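Local atomic coordinates of cytochrome P450 (Zobellia galactanivorans, PDB entry 6G5O), a protein that belongs to the cytochrome P450 family of haem proteins and carries a protoporphyrin IX containing iron in its largely helical fold. Residues E147-W152 and Y173-E178; L243-L246 and E251-G254; Y359-E364 and Q370-F375. All coordinates share one frame; numbering follows the deposited sequence.

Overall arrangement
Read from the N terminus, the three contacts follow one another in series; none nests in or crosses another. Contact 1 pairs helix 145-152 with helix 169-185 across a link partly missing from the model, residues 155-166. Contact 2 closes a very short turn, joining the later part of helix 240-248 to the start of helix 253-264. Contact 3 lies within the beta hairpin of strands 351-366 and 369-384, near the C terminus. Centres are about 36 Å apart for contacts 1 and 2, and about 26 Å for contact 3 from either. Contacts 1 and 2 tie helix to helix; contact 3 belongs to an antiparallel sheet whose third strand, 119-121, lies next to 369-384.

Contact 1. Residues E147-W152 and Y173-E178; sequences ETWISW and YHYIDE
Tyr175 swings its ring out from helix 169-185 with CG anti to the backbone N (chi1 165°), while Trp149 and Trp152 on helix 145-152 both set CG anti to their carbonyl carbons, and the three rings meet between the helices. Trp152 brings the edge of its six-membered ring down on one face of Tyr175: CH2 of Trp152 lies 3.9 Å from CD1 of Tyr175, and CZ2 of Trp152 is equally near CG of Tyr175. With the planes at 89°, this is a T-shaped pair. Trp149 works through its polar edge. Its NE1 donates to OH of Tyr175 at 3.0 Å, with a bent N-H...O angle of 146° and the oxygen somewhat out of the indole plane. Glu145 OE1 is also hydrogen-bonded to that hydroxyl, so two partners grip the phenol oxygen and should limit swinging of the ring. These aromatic side chains form a cluster bridging two nearly antiparallel helices of the P450 fold, whose segment axes stay 13.3 Å apart; across that gap, side chains make the contacts between these two segments. Thr148 adds a methyl group, CG2, 4.0 Å from CE2 of Tyr175. Behind the cluster stands helix 207-220, where Phe218 makes an edge-to-face pair with Trp149 and also touches Trp152. The side chain of Trp149 is about 10 Å from the haem.

Contact 2. Residues L243-L246 and E251-G254; sequences LERL and EITG
Apolar contact between Leu246 and Ile252 leads here: CD2 of Leu246 meets CG1 of Ile252 at 4.1 Å, the two side chains crossing at about a right angle. Ile252 aims its CB at helix 240-248, and its CG1 sits between the backbone N and the carbonyl carbon (chi1 73°), a placement that offers CG1 to Leu246 and leaves CD1 and CG2 to meet Arg245. The same Leu246 methyl, CD2, also lies 4.1 Å from OG1 of Thr253, a plain van der Waals touch. A second kind of contact sets a methyl against a flat charged group. Arg245 bends at chi3 (73°) and lays one face of its guanidinium over CD1 of Ile252, which stands 4.0 Å above the plane and off toward the edge between NE and NH2. The polar interactions reach beyond the two segments. Arg245 NE pairs with Glu249 and NH2 with Asp314, two salt bridges that would help fix the plane of the group over the methyl. OG1 of Thr253 is hydrogen-bonded to Pro250 O, just ahead of helix 253-264, and to Gln345 NE2. The contact thus packs the sharp turn between helices 240-248 and 253-264 against helix 333-350, where Gln345 also donates to Leu246 O and Ala348 touches the Leu246 side chain.

Contact 3. Residues Y359-E364 and Q370-F375; sequences YKENIE and QRKVGF
Lys372 reaches across to Glu361: CG leaves CB anti to the backbone N (chi1 -180°) and the chain beyond runs straight. CD and CE of Lys372 both come within 3.6 Å of OE2 of Glu361, and NZ closes a salt bridge to that OE2 at 3.2 Å, weak as a hydrogen bond. The ammonium also donates to the carbonyls of Lys3 and Glu5, holding the N-terminal segment to this hairpin. On the face carrying Asn362 and Glu364, the side-chain amide of Asn362 lies alongside Val373, pointing the same way, its CG 3.7 Å from CG1 of Val373. The strands pair antiparallel: Asn362 N donates to Gly374 O, Glu364 and Arg371 exchange two bonds, and Val373 N reaches Asn362 O at 3.1 Å. Between Asn362 and Ile363 the register slips by one residue, a beta bulge, and Val373 is the extra residue. At the far end CD2 of Tyr359 touches CE1 of Phe375 at 3.8 Å, the rings nearly perpendicular. Thr268 hydrogen-bonds both Glu364 and Arg371, whose charged atoms do not touch. Backbone bonds carry the pairing, while Lys372, Glu364 and Arg371 make polar bonds to other parts of the chain, and Glu361 would help balance the Lys372 charge.

Contact 1. Residues E147-W152 and Y173-E178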
loop_
_atom_site.group_PDB
_atom_site.type_symbol
_atom_site.label_atom_id
_atom_site.label_comp_id
_atom_site.label_asym_id
_atom_site.label_seq_id
_atom_site.Cartn_x
_atom_site.Cartn_y
_atom_site.Cartn_z
ATOM N N GLU A 147 20.455 1.828 0.278
ATOM C CA GLU A 147 21.210 1.185 -0.833
ATOM C C GLU A 147 21.010 -0.327 -0.844
ATOM O O GLU A 147 20.848 -0.960 -1.892
ATOM C CB GLU A 147 22.711 1.527 -0.777
ATOM C CG GLU A 147 23.055 2.951 -1.171
ATOM C CD GLU A 147 22.532 3.368 -2.566
ATOM O OE1 GLU A 147 22.413 2.521 -3.494
ATOM O OE2 GLU A 147 22.217 4.562 -2.717
ATOM N N THR A 148 20.977 -0.920 0.332
ATOM C CA THR A 148 20.643 -2.323 0.423
ATOM C C THR A 148 19.281 -2.597 -0.174
ATOM O O THR A 148 19.112 -3.523 -1.000
ATOM C CB THR A 148 20.690 -2.787 1.882
ATOM O OG1 THR A 148 21.993 -2.485 2.411
ATOM C CG2 THR A 148 20.369 -4.276 1.986
ATOM N N TRP A 149 18.294 -1.801 0.233
ATOM C CA TRP A 149 16.914 -2.021 -0.217
ATOM C C TRP A 149 16.775 -1.755 -1.719
ATOM O O TRP A 149 16.102 -2.488 -2.428
ATOM C CB TRP A 149 15.935 -1.179 0.621
ATOM C CG TRP A 149 16.130 -1.395 2.087
ATOM C CD1 TRP A 149 16.591 -2.526 2.688
ATOM C CD2 TRP A 149 15.916 -0.448 3.135
ATOM N NE1 TRP A 149 16.693 -2.336 4.039
ATOM C CE2 TRP A 149 16.260 -1.078 4.341
ATOM C CE3 TRP A 149 15.460 0.876 3.164
ATOM C CZ2 TRP A 149 16.160 -0.444 5.566
ATOM C CZ3 TRP A 149 15.338 1.501 4.366
ATOM C CH2 TRP A 149 15.701 0.849 5.562
ATOM N N ILE A 150 17.426 -0.731 -2.201
ATOM C CA ILE A 150 17.431 -0.483 -3.648
ATOM C C ILE A 150 18.044 -1.641 -4.467
ATOM O O ILE A 150 17.503 -2.011 -5.506
ATOM C CB ILE A 150 18.157 0.823 -3.968
ATOM C CG1 ILE A 150 17.341 1.997 -3.436
ATOM C CG2 ILE A 150 18.351 0.961 -5.476
ATOM C CD1 ILE A 150 18.147 3.266 -3.253
ATOM N N SER A 151 19.132 -2.238 -3.975
ATOM C CA SER A 151 19.746 -3.419 -4.630
ATOM C C SER A 151 18.845 -4.613 -4.789
ATOM O O SER A 151 18.991 -5.367 -5.747
ATOM C CB SER A 151 20.991 -3.879 -3.866
ATOM O OG SER A 151 22.045 -2.958 -4.085
ATOM N N TRP A 152 17.929 -4.830 -3.856
ATOM C CA TRP A 152 16.964 -5.910 -4.013
ATOM C C TRP A 152 16.115 -5.782 -5.291
ATOM O O TRP A 152 15.665 -6.786 -5.828
ATOM C CB TRP A 152 16.013 -5.935 -2.816
ATOM C CG TRP A 152 16.642 -6.241 -1.487
ATOM C CD1 TRP A 152 17.849 -6.824 -1.266
ATOM C CD2 TRP A 152 16.061 -6.026 -0.198
ATOM N NE1 TRP A 152 18.075 -6.964 0.080
ATOM C CE2 TRP A 152 16.987 -6.497 0.760
ATOM C CE3 TRP A 152 14.848 -5.488 0.244
ATOM C CZ2 TRP A 152 16.746 -6.433 2.126
ATOM C CZ3 TRP A 152 14.600 -5.441 1.612
ATOM C CH2 TRP A 152 15.549 -5.903 2.534
ATOM N N TYR A 173 13.710 -12.371 4.870
ATOM C CA TYR A 173 13.487 -12.887 6.219
ATOM C C TYR A 173 14.800 -13.011 6.989
ATOM O O TYR A 173 14.861 -12.676 8.168
ATOM C CB TYR A 173 12.714 -14.209 6.224
ATOM C CG TYR A 173 11.405 -14.194 5.462
ATOM C CD1 TYR A 173 10.701 -12.993 5.186
ATOM C CD2 TYR A 173 10.832 -15.399 5.032
ATOM C CE1 TYR A 173 9.499 -13.012 4.478
ATOM C CE2 TYR A 173 9.628 -15.422 4.336
ATOM C CZ TYR A 173 8.969 -14.232 4.053
ATOM O OH TYR A 173 7.785 -14.296 3.338
ATOM N N HIS A 174 15.858 -13.432 6.317
ATOM C CA HIS A 174 17.173 -13.548 6.951
ATOM C C HIS A 174 17.783 -12.168 7.250
ATOM O O HIS A 174 18.413 -11.986 8.276
ATOM C CB HIS A 174 18.127 -14.408 6.079
ATOM C CG HIS A 174 19.566 -14.372 6.518
ATOM N ND1 HIS A 174 20.094 -15.271 7.427
ATOM C CD2 HIS A 174 20.585 -13.543 6.172
ATOM C CE1 HIS A 174 21.374 -14.997 7.617
ATOM N NE2 HIS A 174 21.695 -13.951 6.872
ATOM N N TYR A 175 17.585 -11.191 6.377
ATOM C CA TYR A 175 18.083 -9.867 6.654
ATOM C C TYR A 175 17.388 -9.268 7.894
ATOM O O TYR A 175 18.030 -8.602 8.708
ATOM C CB TYR A 175 17.909 -8.983 5.422
ATOM C CG TYR A 175 18.051 -7.514 5.677
ATOM C CD1 TYR A 175 16.952 -6.751 6.065
ATOM C CD2 TYR A 175 19.260 -6.876 5.494
ATOM C CE1 TYR A 175 17.058 -5.380 6.252
ATOM C CE2 TYR A 175 19.387 -5.518 5.688
ATOM C CZ TYR A 175 18.280 -4.764 6.073
ATOM O OH TYR A 175 18.418 -3.403 6.286
ATOM N N ILE A 176 16.090 -9.516 8.030
ATOM C CA ILE A 176 15.324 -9.038 9.189
ATOM C C ILE A 176 15.855 -9.722 10.442
ATOM O O ILE A 176 16.155 -9.034 11.415
ATOM C CB ILE A 176 13.795 -9.303 9.059
ATOM C CG1 ILE A 176 13.190 -8.520 7.887
ATOM C CG2 ILE A 176 13.036 -8.974 10.352
ATOM C CD1 ILE A 176 13.097 -7.042 8.101
ATOM N N ASP A 177 15.987 -11.058 10.411
ATOM C CA ASP A 177 16.640 -11.833 11.518
ATOM C C ASP A 177 17.964 -11.202 11.936
ATOM O O ASP A 177 18.222 -11.054 13.142
ATOM C CB ASP A 177 16.930 -13.290 11.127
ATOM C CG ASP A 177 15.709 -14.165 11.153
ATOM O OD1 ASP A 177 14.826 -13.946 12.011
ATOM O OD2 ASP A 177 15.643 -15.098 10.308
ATOM N N GLU A 178 18.778 -10.799 10.948
ATOM C CA GLU A 178 20.091 -10.209 11.243
ATOM C C GLU A 178 19.986 -8.859 11.944
ATOM O O GLU A 178 20.689 -8.634 12.927
ATOM C CB GLU A 178 20.992 -10.091 9.992
ATOM C CG GLU A 178 21.495 -11.408 9.374
ATOM C CD GLU A 178 21.920 -12.493 10.386
ATOM O OE1 GLU A 178 21.320 -13.604 10.376
ATOM O OE2 GLU A 178 22.852 -12.249 11.194
#

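Contact 2. Residues L243-L246 and E251-G254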
loop_
_atom_site.group_PDB
_atom_site.type_symbol
_atom_site.label_atom_id
_atom_site.label_comp_id
_atom_site.label_asym_id
_atom_site.label_seq_id
_atom_site.Cartn_x
_atom_site.Cartn_y
_atom_site.Cartn_z
ATOM N N LEU A 243 -1.873 19.522 -12.952
ATOM C CA LEU A 243 -0.583 19.983 -12.486
ATOM C C LEU A 243 -0.655 21.483 -12.106
ATOM O O LEU A 243 -0.168 21.889 -11.032
ATOM C CB LEU A 243 0.499 19.706 -13.555
ATOM C CG LEU A 243 1.925 20.163 -13.189
ATOM C CD1 LEU A 243 2.436 19.346 -12.000
ATOM C CD2 LEU A 243 2.863 20.036 -14.384
ATOM N N GLU A 244 -1.294 22.280 -12.973
ATOM C CA GLU A 244 -1.479 23.735 -12.736
ATOM C C GLU A 244 -2.400 23.979 -11.520
ATOM O O GLU A 244 -2.121 24.833 -10.688
ATOM C CB GLU A 244 -2.010 24.445 -14.027
ATOM C CG GLU A 244 -1.643 25.923 -14.158
ATOM N N ARG A 245 -3.493 23.225 -11.393
ATOM C CA ARG A 245 -4.359 23.359 -10.210
ATOM C C ARG A 245 -3.607 23.139 -8.897
ATOM O O ARG A 245 -3.786 23.914 -7.949
ATOM C CB ARG A 245 -5.565 22.435 -10.279
ATOM C CG ARG A 245 -6.688 22.947 -11.168
ATOM C CD ARG A 245 -8.003 22.278 -10.794
ATOM N NE ARG A 245 -8.506 22.787 -9.524
ATOM C CZ ARG A 245 -9.509 22.242 -8.814
ATOM N NH1 ARG A 245 -10.096 21.132 -9.231
ATOM N NH2 ARG A 245 -9.905 22.783 -7.653
ATOM N N LEU A 246 -2.725 22.133 -8.851
ATOM C CA LEU A 246 -1.916 21.885 -7.637
ATOM C C LEU A 246 -0.891 22.982 -7.389
ATOM O O LEU A 246 -0.597 23.319 -6.220
ATOM C CB LEU A 246 -1.193 20.563 -7.738
ATOM C CG LEU A 246 -2.083 19.332 -7.667
ATOM C CD1 LEU A 246 -1.318 18.154 -8.248
ATOM C CD2 LEU A 246 -2.565 19.042 -6.256
ATOM N N GLU A 251 -3.897 24.017 -1.197
ATOM C CA GLU A 251 -4.927 23.524 -0.259
ATOM C C GLU A 251 -5.695 22.256 -0.698
ATOM O O GLU A 251 -6.210 21.543 0.143
ATOM C CB GLU A 251 -5.940 24.635 0.104
ATOM C CG GLU A 251 -6.750 25.204 -1.051
ATOM C CD GLU A 251 -6.052 26.330 -1.867
ATOM O OE1 GLU A 251 -4.836 26.659 -1.672
ATOM O OE2 GLU A 251 -6.744 26.884 -2.758
ATOM N N ILE A 252 -5.773 21.959 -1.998
ATOM C CA ILE A 252 -6.452 20.752 -2.426
ATOM C C ILE A 252 -5.586 19.465 -2.367
ATOM O O ILE A 252 -6.055 18.394 -2.748
ATOM C CB ILE A 252 -7.033 20.870 -3.850
ATOM C CG1 ILE A 252 -5.950 20.820 -4.910
ATOM C CG2 ILE A 252 -7.976 22.084 -4.003
ATOM C CD1 ILE A 252 -6.512 20.850 -6.323
ATOM N N THR A 253 -4.344 19.566 -1.933
ATOM C CA THR A 253 -3.411 18.462 -2.089
ATOM C C THR A 253 -3.829 17.212 -1.266
ATOM O O THR A 253 -3.746 16.083 -1.768
ATOM C CB THR A 253 -1.960 18.889 -1.725
ATOM O OG1 THR A 253 -1.577 20.063 -2.444
ATOM C CG2 THR A 253 -0.987 17.808 -2.106
ATOM N N GLY A 254 -4.292 17.419 -0.031
ATOM C CA GLY A 254 -4.792 16.330 0.824
ATOM C C GLY A 254 -5.833 15.502 0.102
ATOM O O GLY A 254 -5.747 14.261 0.030
#

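Contact 3. Residues Y359-E364 and Q370-F375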
loop_
_atom_site.group_PDB
_atom_site.type_symbol
_atom_site.label_atom_id
_atom_site.label_comp_id
_atom_site.label_asym_id
_atom_site.label_seq_id
_atom_site.Cartn_x
_atom_site.Cartn_y
_atom_site.Cartn_z
ATOM N N TYR A 359 6.559 2.314 -22.306
ATOM C CA TYR A 359 6.122 1.693 -21.070
ATOM C C TYR A 359 5.729 0.262 -21.255
ATOM O O TYR A 359 5.528 -0.161 -22.364
ATOM C CB TYR A 359 4.924 2.470 -20.521
ATOM C CG TYR A 359 3.660 2.425 -21.365
ATOM C CD1 TYR A 359 3.455 3.355 -22.377
ATOM C CD2 TYR A 359 2.673 1.469 -21.129
ATOM C CE1 TYR A 359 2.284 3.357 -23.115
ATOM C CE2 TYR A 359 1.508 1.446 -21.861
ATOM C CZ TYR A 359 1.317 2.394 -22.856
ATOM O OH TYR A 359 0.151 2.374 -23.583
ATOM N N LYS A 360 5.618 -0.477 -20.157
ATOM C CA LYS A 360 4.983 -1.779 -20.167
ATOM C C LYS A 360 4.129 -1.893 -18.902
ATOM O O LYS A 360 4.604 -1.643 -17.794
ATOM C CB LYS A 360 6.044 -2.869 -20.205
ATOM C CG LYS A 360 5.547 -4.308 -20.234
ATOM C CD LYS A 360 6.409 -5.164 -21.167
ATOM C CE LYS A 360 7.918 -5.169 -20.844
ATOM N NZ LYS A 360 8.311 -6.247 -19.888
ATOM N N GLU A 361 2.889 -2.312 -19.076
ATOM C CA GLU A 361 1.919 -2.387 -18.010
ATOM C C GLU A 361 2.138 -3.577 -17.112
ATOM O O GLU A 361 2.539 -4.639 -17.559
ATOM C CB GLU A 361 0.498 -2.452 -18.586
ATOM C CG GLU A 361 0.056 -1.217 -19.384
ATOM C CD GLU A 361 -1.375 -1.319 -19.943
ATOM O OE1 GLU A 361 -1.893 -2.451 -20.096
ATOM O OE2 GLU A 361 -1.998 -0.235 -20.198
ATOM N N ASN A 362 1.861 -3.390 -15.826
ATOM C CA ASN A 362 1.852 -4.486 -14.855
ATOM C C ASN A 362 0.396 -4.843 -14.667
ATOM O O ASN A 362 -0.376 -4.047 -14.141
ATOM C CB ASN A 362 2.535 -4.013 -13.558
ATOM C CG ASN A 362 2.518 -5.042 -12.427
ATOM O OD1 ASN A 362 1.912 -6.095 -12.517
ATOM N ND2 ASN A 362 3.176 -4.693 -11.315
ATOM N N ILE A 363 0.017 -6.022 -15.159
ATOM C CA ILE A 363 -1.340 -6.521 -15.100
ATOM C C ILE A 363 -1.384 -7.633 -14.101
ATOM O O ILE A 363 -0.622 -8.580 -14.199
ATOM C CB ILE A 363 -1.838 -7.075 -16.469
ATOM C CG1 ILE A 363 -2.275 -5.937 -17.370
ATOM C CG2 ILE A 363 -3.075 -7.940 -16.337
ATOM C CD1 ILE A 363 -1.154 -5.058 -17.821
ATOM N N GLU A 364 -2.319 -7.534 -13.166
ATOM C CA GLU A 364 -2.523 -8.570 -12.162
ATOM C C GLU A 364 -3.449 -9.609 -12.742
ATOM O O GLU A 364 -4.554 -9.287 -13.177
ATOM C CB GLU A 364 -3.092 -7.989 -10.845
ATOM C CG GLU A 364 -2.078 -7.113 -10.092
ATOM C CD GLU A 364 -2.492 -6.674 -8.675
ATOM O OE1 GLU A 364 -3.701 -6.658 -8.368
ATOM O OE2 GLU A 364 -1.589 -6.355 -7.860
ATOM N N GLN A 370 -8.484 -9.162 -15.186
ATOM C CA GLN A 370 -7.141 -8.775 -15.512
ATOM C C GLN A 370 -7.083 -7.293 -15.153
ATOM O O GLN A 370 -7.816 -6.480 -15.726
ATOM C CB GLN A 370 -6.867 -9.021 -17.011
ATOM C CG GLN A 370 -7.014 -10.488 -17.454
ATOM C CD GLN A 370 -5.957 -11.415 -16.859
ATOM O OE1 GLN A 370 -4.767 -11.253 -17.139
ATOM N NE2 GLN A 370 -6.380 -12.388 -16.038
ATOM N N ARG A 371 -6.234 -6.948 -14.186
ATOM C CA ARG A 371 -6.271 -5.618 -13.561
ATOM C C ARG A 371 -4.987 -4.868 -13.677
ATOM O O ARG A 371 -3.996 -5.249 -13.083
ATOM C CB ARG A 371 -6.608 -5.720 -12.067
ATOM C CG ARG A 371 -7.068 -4.357 -11.537
ATOM C CD ARG A 371 -6.622 -3.961 -10.158
ATOM N NE ARG A 371 -7.002 -2.560 -9.944
ATOM C CZ ARG A 371 -6.491 -1.774 -9.009
ATOM N NH1 ARG A 371 -5.575 -2.237 -8.144
ATOM N NH2 ARG A 371 -6.898 -0.526 -8.943
ATOM N N LYS A 372 -4.998 -3.767 -14.402
ATOM C CA LYS A 372 -3.849 -2.908 -14.413
ATOM C C LYS A 372 -3.658 -2.264 -13.040
ATOM O O LYS A 372 -4.538 -1.519 -12.570
ATOM C CB LYS A 372 -4.023 -1.833 -15.457
ATOM C CG LYS A 372 -2.851 -0.872 -15.557
ATOM C CD LYS A 372 -3.069 0.048 -16.767
ATOM C CE LYS A 372 -2.017 1.142 -16.914
ATOM N NZ LYS A 372 -2.324 2.119 -17.992
ATOM N N VAL A 373 -2.515 -2.560 -12.402
ATOM C CA VAL A 373 -2.155 -1.976 -11.104
ATOM C C VAL A 373 -1.124 -0.884 -11.242
ATOM O O VAL A 373 -0.951 -0.095 -10.323
ATOM C CB VAL A 373 -1.661 -3.040 -10.078
ATOM C CG1 VAL A 373 -0.272 -3.574 -10.446
ATOM C CG2 VAL A 373 -1.655 -2.467 -8.638
ATOM N N GLY A 374 -0.484 -0.796 -12.410
ATOM C CA GLY A 374 0.576 0.161 -12.663
ATOM C C GLY A 374 1.444 -0.245 -13.852
ATOM O O GLY A 374 0.944 -0.764 -14.854
ATOM N N PHE A 375 2.751 -0.018 -13.724
ATOM C CA PHE A 375 3.731 -0.261 -14.783
ATOM C C PHE A 375 4.933 -1.066 -14.281
ATOM O O PHE A 375 5.403 -0.849 -13.164
ATOM C CB PHE A 375 4.241 1.060 -15.291
ATOM C CG PHE A 375 3.163 1.948 -15.802
ATOM C CD1 PHE A 375 2.770 1.892 -17.130
ATOM C CD2 PHE A 375 2.517 2.824 -14.952
ATOM C CE1 PHE A 375 1.773 2.725 -17.607
ATOM C CE2 PHE A 375 1.544 3.685 -15.424
ATOM C CZ PHE A 375 1.154 3.628 -16.751
#